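Local coordinates for protein 1-acyl-sn-glycerol-3-phosphate acyltransferase (Thermotoga maritima, PDB 5KYM) that probably transfers an acyl chain to 1-acyl-sn-glycerol 3-phosphate (lysophosphatidic acid) at the membrane to make phosphatidic acid, as an HX4D acyltransferase, at residues P91-L94 against G95-T99; R159-G163 against K164-F168; D171-M174 against I175-K178; K228-E231 against E232-R236. All blocks are in the same frame, centred on the assembly; numbering follows the deposited sequence.

Contacts 1 to 4 follow one another along the chain without overlapping, each a local contact within one continuous run of backbone. Contact 1 lies about 6 Å from the centre of the chain and closest to the lipid side: the side chain of Leu-94 is about 4 Å from a bound nonane. The side chain of Arg-159 in contact 2 is about 13 Å from that nonane, and Ser-160 pairs through its backbone with His-84, the histidine of the HX4D signature. Contacts 2 and 4, centres 13 Å apart, touch where Val-165 CB packs 3.9 Å from Lys-235 CG. Contact 3 meets contact 2 through Phe-168 CD2 and Leu-173 CD1, 4.3 Å apart.

Contact 1: residues P91-L94 against G95-T99; sequences PLIL and GFVAT
Leu-92 carries its CG opposite the backbone N (chi1 179°), beside the carbonyl carbon, while Phe-96 turns its CG away from its own carbonyl carbon (chi1 -67°), and the two side chains meet at about a right angle with Leu-92 CD1 3.9 Å from Phe-96 CD2. This is the i to i+4 packing of an alpha helix, at the C-terminal end of helix 89-96, which starts at the aspartate of the HX4D signature. One edge of the Phe-96 ring takes in Leu-92 O in its plane, 3.4 Å from Phe-96 CD2. One residue along, Ile-93 and Val-97 lie side by side and point the same way, with Ile-93 CG2 3.8 Å from Val-97 CB.

The carbonyl of Ile-93 does double duty: Val-97 N and Ala-98 N both donate to Ile-93 O, each at 2.9 Å, from opposite faces of its plane. The second of these is an i+5 bond, a wider turn as the chain leaves the helix. Outside, Leu-92 and Phe-96 lie on Leu-209 and Val-64 of the sheet, and Lys-54 makes a cation-pi contact with the Phe-96 ring. At the other side Leu-94 CD2 comes 3.7 Å from Thr-99 CA, and Leu-94 CA points its hydrogen at Ala-98 O, 3.3 Å away.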
loop_
_atom_site.group_PDB
_atom_site.type_symbol
_atom_site.label_atom_id
_atom_site.label_comp_id
_atom_site.label_asym_id
_atom_site.label_seq_id
_atom_site.Cartn_x
_atom_site.Cartn_y
_atom_site.Cartn_z
ATOM N N PRO A 91 1.195 -2.097 4.431
ATOM C CA PRO A 91 2.583 -2.522 4.679
ATOM C C PRO A 91 3.163 -3.346 3.518
ATOM O O PRO A 91 4.361 -3.213 3.196
ATOM C CB PRO A 91 2.503 -3.375 5.982
ATOM C CG PRO A 91 1.052 -3.493 6.318
ATOM C CD PRO A 91 0.307 -2.374 5.584
ATOM N N LEU A 92 2.321 -4.180 2.915
ATOM C CA LEU A 92 2.714 -4.956 1.759
ATOM C C LEU A 92 3.179 -4.054 0.622
ATOM O O LEU A 92 4.303 -4.221 0.172
ATOM C CB LEU A 92 1.553 -5.824 1.270
ATOM C CG LEU A 92 1.770 -6.683 0.045
ATOM C CD1 LEU A 92 2.737 -7.742 0.421
ATOM C CD2 LEU A 92 0.493 -7.296 -0.431
ATOM N N ILE A 93 2.354 -3.108 0.139
ATOM C CA ILE A 93 2.786 -2.233 -0.980
ATOM C C ILE A 93 4.086 -1.454 -0.541
ATOM O O ILE A 93 5.012 -1.289 -1.349
ATOM C CB ILE A 93 1.735 -1.198 -1.430
ATOM C CG1 ILE A 93 0.331 -1.740 -1.683
ATOM C CG2 ILE A 93 2.194 -0.451 -2.656
ATOM C CD1 ILE A 93 0.212 -2.730 -2.782
ATOM N N LEU A 94 4.125 -0.981 0.723
ATOM C CA LEU A 94 5.250 -0.163 1.231
ATOM C C LEU A 94 6.560 -0.942 1.161
ATOM O O LEU A 94 7.568 -0.439 0.680
ATOM C CB LEU A 94 5.001 0.304 2.662
ATOM C CG LEU A 94 4.017 1.470 2.892
ATOM C CD1 LEU A 94 3.725 1.841 4.340
ATOM C CD2 LEU A 94 4.557 2.688 2.187
ATOM N N GLY A 95 6.509 -2.187 1.593
ATOM C CA GLY A 95 7.694 -3.011 1.688
ATOM C C GLY A 95 8.157 -3.669 0.412
ATOM O O GLY A 95 9.307 -4.065 0.308
ATOM N N PHE A 96 7.284 -3.771 -0.575
ATOM C CA PHE A 96 7.592 -4.555 -1.757
ATOM C C PHE A 96 7.312 -3.890 -3.083
ATOM O O PHE A 96 7.508 -4.509 -4.114
ATOM C CB PHE A 96 6.784 -5.857 -1.689
ATOM C CG PHE A 96 7.203 -6.766 -0.571
ATOM C CD1 PHE A 96 8.259 -7.641 -0.735
ATOM C CD2 PHE A 96 6.550 -6.756 0.605
ATOM C CE1 PHE A 96 8.655 -8.465 0.259
ATOM C CE2 PHE A 96 6.939 -7.606 1.618
ATOM C CZ PHE A 96 7.978 -8.473 1.432
ATOM N N VAL A 97 6.830 -2.653 -3.087
ATOM C CA VAL A 97 6.544 -1.956 -4.352
ATOM C C VAL A 97 7.015 -0.504 -4.293
ATOM O O VAL A 97 7.766 -0.069 -5.159
ATOM C CB VAL A 97 5.049 -1.965 -4.637
ATOM C CG1 VAL A 97 4.736 -1.257 -5.951
ATOM C CG2 VAL A 97 4.490 -3.380 -4.533
ATOM N N ALA A 98 6.597 0.233 -3.266
ATOM C CA ALA A 98 6.783 1.665 -3.230
ATOM C C ALA A 98 6.489 2.303 -1.877
ATOM O O ALA A 98 5.498 1.969 -1.265
ATOM C CB ALA A 98 5.861 2.249 -4.282
ATOM N N THR A 99 7.319 3.234 -1.439
ATOM C CA THR A 99 7.051 3.934 -0.225
ATOM C C THR A 99 6.502 5.273 -0.532
ATOM O O THR A 99 7.136 6.317 -0.268
ATOM C CB THR A 99 8.268 4.083 0.686
ATOM O OG1 THR A 99 9.344 4.727 0.025
ATOM C CG2 THR A 99 8.738 2.777 1.075
#

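Contact 2: residues R159-G163 against K164-F168; sequences RSPDG and KVLSF
Ser-160 and Lys-164 face each other across a tight reversal of the chain: Pro-161 and Asp-162 turn it in a form close to a type I turn, and Gly-163 follows with phi at 98°, a value that calls for glycine because a CB would jam against the preceding carbonyl. Beyond it the backbone runs extended from Lys-164 to Phe-168.

The serine hydroxyl sits in the mouth of this turn. Its OG lies opposite the backbone N (chi1 163°), from where it donates to Lys-164 O at 2.7 Å, tilted 22° from the carbonyl plane. The same oxygen receives weak bonds from Asp-162 N, in the manner of an ST turn, and from Gly-163 N, so one hydroxyl ties three backbone groups together. Replacing Ser-160 by an alanine would probably leave Lys-164 O without this donor and the two amides without their acceptor, setting the turn freer to flex.

Asp-162 OD1 takes a weak bond from Lys-164 N, 3.3 Å away, which makes an Asx turn. Leu-166 CD1 reaches Ser-160 CA at 4.0 Å, while Glu-156 accepts from Leu-166 N.

The turn continues from the EGTR signature of the family. Asp-162 OD2 stays 5.2 Å from Lys-164 NZ, so the opposite charges may attract at a distance, but the closure itself rests on hydroxyl and amide bonds.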
loop_
_atom_site.group_PDB
_atom_site.type_symbol
_atom_site.label_atom_id
_atom_site.label_comp_id
_atom_site.label_asym_id
_atom_site.label_seq_id
_atom_site.Cartn_x
_atom_site.Cartn_y
_atom_site.Cartn_z
ATOM N N ARG A 159 -12.157 -2.244 1.442
ATOM C CA ARG A 159 -11.680 -3.631 1.350
ATOM C C ARG A 159 -12.833 -4.495 0.940
ATOM O O ARG A 159 -13.962 -4.293 1.369
ATOM C CB ARG A 159 -11.120 -4.158 2.654
ATOM C CG ARG A 159 -10.126 -3.194 3.291
ATOM C CD ARG A 159 -9.395 -3.776 4.427
ATOM N NE ARG A 159 -10.266 -3.973 5.576
ATOM C CZ ARG A 159 -10.565 -3.046 6.457
ATOM N NH1 ARG A 159 -10.071 -1.823 6.324
ATOM N NH2 ARG A 159 -11.336 -3.333 7.492
ATOM N N SER A 160 -12.539 -5.422 0.047
ATOM C CA SER A 160 -13.431 -6.509 -0.271
ATOM C C SER A 160 -13.679 -7.257 1.021
ATOM O O SER A 160 -12.768 -7.482 1.819
ATOM C CB SER A 160 -12.766 -7.440 -1.279
ATOM O OG SER A 160 -13.384 -8.694 -1.368
ATOM N N PRO A 161 -14.926 -7.654 1.248
ATOM C CA PRO A 161 -15.224 -8.453 2.403
ATOM C C PRO A 161 -14.889 -9.946 2.242
ATOM O O PRO A 161 -14.699 -10.587 3.235
ATOM C CB PRO A 161 -16.721 -8.242 2.537
ATOM C CG PRO A 161 -17.204 -8.163 1.134
ATOM C CD PRO A 161 -16.129 -7.425 0.422
ATOM N N ASP A 162 -14.837 -10.493 1.021
ATOM C CA ASP A 162 -14.666 -11.941 0.760
ATOM C C ASP A 162 -13.490 -12.324 -0.108
ATOM O O ASP A 162 -13.322 -13.496 -0.409
ATOM C CB ASP A 162 -15.940 -12.512 0.156
ATOM C CG ASP A 162 -16.412 -11.802 -1.149
ATOM O OD1 ASP A 162 -15.810 -10.775 -1.537
ATOM O OD2 ASP A 162 -17.471 -12.236 -1.731
ATOM N N GLY A 163 -12.649 -11.336 -0.493
ATOM C CA GLY A 163 -11.497 -11.535 -1.409
ATOM C C GLY A 163 -11.732 -11.177 -2.884
ATOM O O GLY A 163 -10.781 -10.901 -3.624
ATOM N N LYS A 164 -13.022 -11.133 -3.275
ATOM C CA LYS A 164 -13.466 -10.905 -4.629
ATOM C C LYS A 164 -13.295 -9.497 -4.909
ATOM O O LYS A 164 -13.551 -8.727 -4.039
ATOM C CB LYS A 164 -14.937 -11.267 -4.822
ATOM C CG LYS A 164 -15.202 -12.719 -5.226
ATOM C CD LYS A 164 -16.634 -13.104 -4.805
ATOM C CE LYS A 164 -17.274 -14.122 -5.739
ATOM N NZ LYS A 164 -16.308 -15.258 -5.823
ATOM N N VAL A 165 -12.896 -9.159 -6.139
ATOM C CA VAL A 165 -12.579 -7.761 -6.460
ATOM C C VAL A 165 -13.867 -7.026 -6.778
ATOM O O VAL A 165 -14.651 -7.444 -7.620
ATOM C CB VAL A 165 -11.607 -7.632 -7.634
ATOM C CG1 VAL A 165 -11.007 -6.243 -7.652
ATOM C CG2 VAL A 165 -10.503 -8.681 -7.520
ATOM N N LEU A 166 -14.081 -5.903 -6.123
ATOM C CA LEU A 166 -15.248 -5.106 -6.364
ATOM C C LEU A 166 -15.015 -4.227 -7.578
ATOM O O LEU A 166 -13.910 -4.160 -8.116
ATOM C CB LEU A 166 -15.520 -4.241 -5.153
ATOM C CG LEU A 166 -15.661 -4.985 -3.801
ATOM C CD1 LEU A 166 -15.399 -4.021 -2.645
ATOM C CD2 LEU A 166 -16.968 -5.745 -3.637
ATOM N N SER A 167 -16.074 -3.560 -8.029
ATOM C CA SER A 167 -15.976 -2.612 -9.151
ATOM C C SER A 167 -15.130 -1.431 -8.783
ATOM O O SER A 167 -15.210 -0.988 -7.659
ATOM C CB SER A 167 -17.356 -2.113 -9.583
ATOM O OG SER A 167 -17.988 -3.068 -10.394
ATOM N N PHE A 168 -14.349 -0.892 -9.704
ATOM C CA PHE A 168 -13.586 0.331 -9.408
ATOM C C PHE A 168 -14.609 1.471 -9.389
ATOM O O PHE A 168 -15.337 1.637 -10.342
ATOM C CB PHE A 168 -12.450 0.543 -10.445
ATOM C CG PHE A 168 -11.222 -0.372 -10.268
ATOM C CD1 PHE A 168 -11.234 -1.528 -9.490
ATOM C CD2 PHE A 168 -10.021 -0.026 -10.856
ATOM C CE1 PHE A 168 -10.099 -2.309 -9.316
ATOM C CE2 PHE A 168 -8.888 -0.795 -10.695
ATOM C CZ PHE A 168 -8.953 -1.965 -9.964
#

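Contact 3: residues D171-M174 against I175-K178; sequences DSLM and IAVK
Met-174 SD lies against Val-177 CG1 at 3.5 Å, the closest approach of one side chain to another between 171-174 and 175-178. The thioether gets there by folding: CG stands opposite the backbone N (chi1 -160°), and the chain then bends at both chi2 and chi3, which swings SD forward alongside the helix, toward Val-177. Lys-178 passes the same side chain at a slant, its CD 3.9 Å from Met-174 CG and its CE 4.1 Å from Met-174 SD, so the aliphatic part of the lysine lies over the methionine while its ammonium end runs on past.

Beneath these side chains the backbone sets the spacing. Lys-178 N donates to Met-174 O at 3.1 Å, a regular i+4 bond. Leu-173 O accepts from Ala-176 N at 2.9 Å and, more weakly, from Val-177 N. Leu-173 CD2 also brushes Ala-176 CB at 4.3 Å.

Helix 174-177 is only about one turn long. It lies in the beta-alpha-beta crossover that leads from strand 151-153 to strand 183-189, two parallel strands with strand 79-82 between them.

Further out, Leu-173 packs on Val-183 of that sheet and on Leu-226 of helix 223-243, while Ile-175 packs on Leu-138 and Leu-145 of helix 137-147. Before the helix, Ser-172 OG hydrogen-bonds to Lys-169 O. At its other end Ile-175 O is held by the hydroxyl of Thr-179.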
loop_
_atom_site.group_PDB
_atom_site.type_symbol
_atom_site.label_atom_id
_atom_site.label_comp_id
_atom_site.label_asym_id
_atom_site.label_seq_id
_atom_site.Cartn_x
_atom_site.Cartn_y
_atom_site.Cartn_z
ATOM N N ASP A 171 -14.857 7.600 -11.466
ATOM C CA ASP A 171 -13.868 8.683 -11.251
ATOM C C ASP A 171 -12.702 8.296 -10.344
ATOM O O ASP A 171 -11.984 9.190 -9.891
ATOM C CB ASP A 171 -14.522 10.012 -10.776
ATOM C CG ASP A 171 -15.564 10.576 -11.783
ATOM O OD1 ASP A 171 -15.427 10.426 -13.035
ATOM O OD2 ASP A 171 -16.536 11.208 -11.311
ATOM N N SER A 172 -12.464 6.999 -10.117
ATOM C CA SER A 172 -11.402 6.570 -9.189
ATOM C C SER A 172 -10.013 6.842 -9.778
ATOM O O SER A 172 -9.136 7.361 -9.092
ATOM C CB SER A 172 -11.581 5.134 -8.740
ATOM O OG SER A 172 -11.661 4.188 -9.796
ATOM N N LEU A 173 -9.847 6.598 -11.077
ATOM C CA LEU A 173 -8.602 6.975 -11.772
ATOM C C LEU A 173 -8.437 8.427 -12.220
ATOM O O LEU A 173 -7.420 8.786 -12.776
ATOM C CB LEU A 173 -8.294 6.004 -12.935
ATOM C CG LEU A 173 -7.534 4.864 -12.239
ATOM C CD1 LEU A 173 -8.438 3.674 -12.253
ATOM C CD2 LEU A 173 -6.166 4.622 -12.828
ATOM N N MET A 174 -9.356 9.280 -11.881
ATOM C CA MET A 174 -9.173 10.685 -12.179
ATOM C C MET A 174 -7.817 11.225 -11.715
ATOM O O MET A 174 -7.275 12.076 -12.417
ATOM C CB MET A 174 -10.323 11.524 -11.616
ATOM C CG MET A 174 -10.439 12.887 -12.291
ATOM S SD MET A 174 -10.669 12.839 -14.097
ATOM C CE MET A 174 -12.291 12.071 -14.279
ATOM N N ILE A 175 -7.187 10.731 -10.642
ATOM C CA ILE A 175 -5.908 11.388 -10.293
ATOM C C ILE A 175 -4.817 11.155 -11.328
ATOM O O ILE A 175 -3.935 11.976 -11.492
ATOM C CB ILE A 175 -5.361 11.104 -8.880
ATOM C CG1 ILE A 175 -4.858 9.719 -8.755
ATOM C CG2 ILE A 175 -6.403 11.345 -7.807
ATOM C CD1 ILE A 175 -4.181 9.548 -7.435
ATOM N N ALA A 176 -4.916 10.056 -12.059
ATOM C CA ALA A 176 -3.987 9.781 -13.164
ATOM C C ALA A 176 -4.283 10.637 -14.401
ATOM O O ALA A 176 -3.394 11.295 -14.959
ATOM C CB ALA A 176 -4.014 8.308 -13.527
ATOM N N VAL A 177 -5.546 10.621 -14.823
ATOM C CA VAL A 177 -6.014 11.438 -15.940
ATOM C C VAL A 177 -5.605 12.876 -15.852
ATOM O O VAL A 177 -5.089 13.386 -16.803
ATOM C CB VAL A 177 -7.540 11.298 -16.133
ATOM C CG1 VAL A 177 -8.172 12.579 -16.541
ATOM C CG2 VAL A 177 -7.766 10.258 -17.176
ATOM N N LYS A 178 -5.801 13.486 -14.701
ATOM C CA LYS A 178 -5.542 14.950 -14.485
ATOM C C LYS A 178 -4.096 15.315 -14.171
ATOM O O LYS A 178 -3.798 16.483 -14.040
ATOM C CB LYS A 178 -6.453 15.535 -13.363
ATOM C CG LYS A 178 -7.853 15.891 -13.838
ATOM C CD LYS A 178 -8.742 16.395 -12.709
ATOM C CE LYS A 178 -10.140 16.768 -13.224
ATOM N NZ LYS A 178 -10.156 17.606 -14.465
#

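Contact 4: residues K228-E231 against E232-R236; sequences KYVE and EVVKR
The ring of Tyr-229 meets Val-233 CG2 at an oblique angle, neither squarely over a face nor at an edge, with Tyr-229 CE1 3.9 Å from that methyl. The carboxylate of Glu-231 comes alongside Lys-235: the two extended chains point the same way, and Glu-231 OE2 forms a salt bridge with Lys-235 NZ at 3.5 Å. Lys-235 CE lies equally near that oxygen, at 3.4 Å, so the lysine passes beside the carboxylate. Glu-231 reaches this place with its CG opposite the backbone N (chi1 -163°). Its OE2 also accepts a weak bond from Phe-168 N, tying the helix to the loop that carries contact 2. A leucine in place of Glu-231 would probably leave the Lys-235 ammonium without its counter-charge and Phe-168 N without this acceptor.

Tyr-229 with Val-233 and Glu-231 with Lys-235 are each four residues apart on an alpha helix, whose regular i+4 backbone bonds include Val-234 N to Val-230 O at 2.8 Å. On a further side of the helix Val-230 CG1 meets Val-234 CG2 at 4.1 Å. With these two valines helix 223-243 lies on strand 183-189, Val-230 against Val-183 and Val-234 against Pro-185, and Ser-187 OG of the same strand bonds to Val-234 O.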
loop_
_atom_site.group_PDB
_atom_site.type_symbol
_atom_site.label_atom_id
_atom_site.label_comp_id
_atom_site.label_asym_id
_atom_site.label_seq_id
_atom_site.Cartn_x
_atom_site.Cartn_y
_atom_site.Cartn_z
ATOM N N LYS A 228 -11.165 1.071 -16.740
ATOM C CA LYS A 228 -11.544 -0.233 -17.188
ATOM C C LYS A 228 -10.352 -1.093 -17.583
ATOM O O LYS A 228 -10.422 -2.313 -17.450
ATOM C CB LYS A 228 -12.607 -0.109 -18.273
ATOM C CG LYS A 228 -13.934 0.460 -17.702
ATOM C CD LYS A 228 -14.470 -0.149 -16.375
ATOM C CE LYS A 228 -14.631 -1.694 -16.399
ATOM N NZ LYS A 228 -15.886 -2.139 -17.107
ATOM N N TYR A 229 -9.260 -0.482 -18.036
ATOM C CA TYR A 229 -8.107 -1.221 -18.572
ATOM C C TYR A 229 -7.344 -1.770 -17.407
ATOM O O TYR A 229 -6.971 -2.969 -17.346
ATOM C CB TYR A 229 -7.239 -0.314 -19.475
ATOM C CG TYR A 229 -6.004 -0.973 -20.041
ATOM C CD1 TYR A 229 -4.811 -0.914 -19.373
ATOM C CD2 TYR A 229 -6.001 -1.583 -21.266
ATOM C CE1 TYR A 229 -3.683 -1.542 -19.852
ATOM C CE2 TYR A 229 -4.871 -2.174 -21.780
ATOM C CZ TYR A 229 -3.716 -2.151 -21.060
ATOM O OH TYR A 229 -2.520 -2.718 -21.485
ATOM N N VAL A 230 -7.144 -0.859 -16.459
ATOM C CA VAL A 230 -6.388 -1.146 -15.248
ATOM C C VAL A 230 -7.132 -2.192 -14.399
ATOM O O VAL A 230 -6.551 -3.163 -13.949
ATOM C CB VAL A 230 -6.111 0.158 -14.470
ATOM C CG1 VAL A 230 -5.465 -0.156 -13.116
ATOM C CG2 VAL A 230 -5.198 1.070 -15.276
ATOM N N GLU A 231 -8.432 -1.983 -14.226
ATOM C CA GLU A 231 -9.344 -2.957 -13.621
ATOM C C GLU A 231 -9.244 -4.357 -14.167
ATOM O O GLU A 231 -9.164 -5.270 -13.353
ATOM C CB GLU A 231 -10.815 -2.498 -13.675
ATOM C CG GLU A 231 -11.681 -3.285 -12.703
ATOM C CD GLU A 231 -13.120 -2.843 -12.545
ATOM O OE1 GLU A 231 -13.615 -1.954 -13.263
ATOM O OE2 GLU A 231 -13.759 -3.442 -11.661
ATOM N N GLU A 232 -9.232 -4.555 -15.493
ATOM C CA GLU A 232 -9.071 -5.935 -16.033
ATOM C C GLU A 232 -7.730 -6.433 -15.715
ATOM O O GLU A 232 -7.629 -7.573 -15.275
ATOM C CB GLU A 232 -9.368 -6.172 -17.533
ATOM C CG GLU A 232 -10.866 -6.368 -17.909
ATOM C CD GLU A 232 -11.852 -6.620 -16.727
ATOM O OE1 GLU A 232 -12.022 -7.812 -16.309
ATOM O OE2 GLU A 232 -12.461 -5.629 -16.217
ATOM N N VAL A 233 -6.714 -5.588 -15.883
ATOM C CA VAL A 233 -5.308 -5.988 -15.556
ATOM C C VAL A 233 -5.147 -6.503 -14.113
ATOM O O VAL A 233 -4.593 -7.583 -13.884
ATOM C CB VAL A 233 -4.287 -4.843 -15.798
ATOM C CG1 VAL A 233 -2.909 -5.243 -15.285
ATOM C CG2 VAL A 233 -4.223 -4.470 -17.282
ATOM N N VAL A 234 -5.649 -5.720 -13.177
ATOM C CA VAL A 234 -5.530 -6.050 -11.781
ATOM C C VAL A 234 -6.312 -7.322 -11.503
ATOM O O VAL A 234 -5.767 -8.267 -10.889
ATOM C CB VAL A 234 -6.017 -4.932 -10.840
ATOM C CG1 VAL A 234 -5.830 -5.409 -9.399
ATOM C CG2 VAL A 234 -5.237 -3.644 -11.051
ATOM N N LYS A 235 -7.565 -7.339 -11.974
ATOM C CA LYS A 235 -8.436 -8.481 -11.754
ATOM C C LYS A 235 -7.868 -9.789 -12.234
ATOM O O LYS A 235 -7.963 -10.781 -11.515
ATOM C CB LYS A 235 -9.816 -8.275 -12.370
ATOM C CG LYS A 235 -10.788 -7.614 -11.434
ATOM C CD LYS A 235 -12.069 -7.479 -12.190
ATOM C CE LYS A 235 -13.135 -6.780 -11.351
ATOM N NZ LYS A 235 -14.474 -6.888 -12.030
ATOM N N ARG A 236 -7.309 -9.780 -13.439
ATOM C CA ARG A 236 -6.731 -10.977 -14.033
ATOM C C ARG A 236 -5.575 -11.474 -13.182
ATOM O O ARG A 236 -5.357 -12.670 -13.065
ATOM C CB ARG A 236 -6.291 -10.763 -15.493
ATOM C CG ARG A 236 -5.953 -12.077 -16.208
ATOM C CD ARG A 236 -5.743 -11.948 -17.727
ATOM N NE ARG A 236 -4.893 -10.799 -18.126
ATOM C CZ ARG A 236 -5.311 -9.582 -18.531
ATOM N NH1 ARG A 236 -6.614 -9.259 -18.621
ATOM N NH2 ARG A 236 -4.404 -8.657 -18.849
#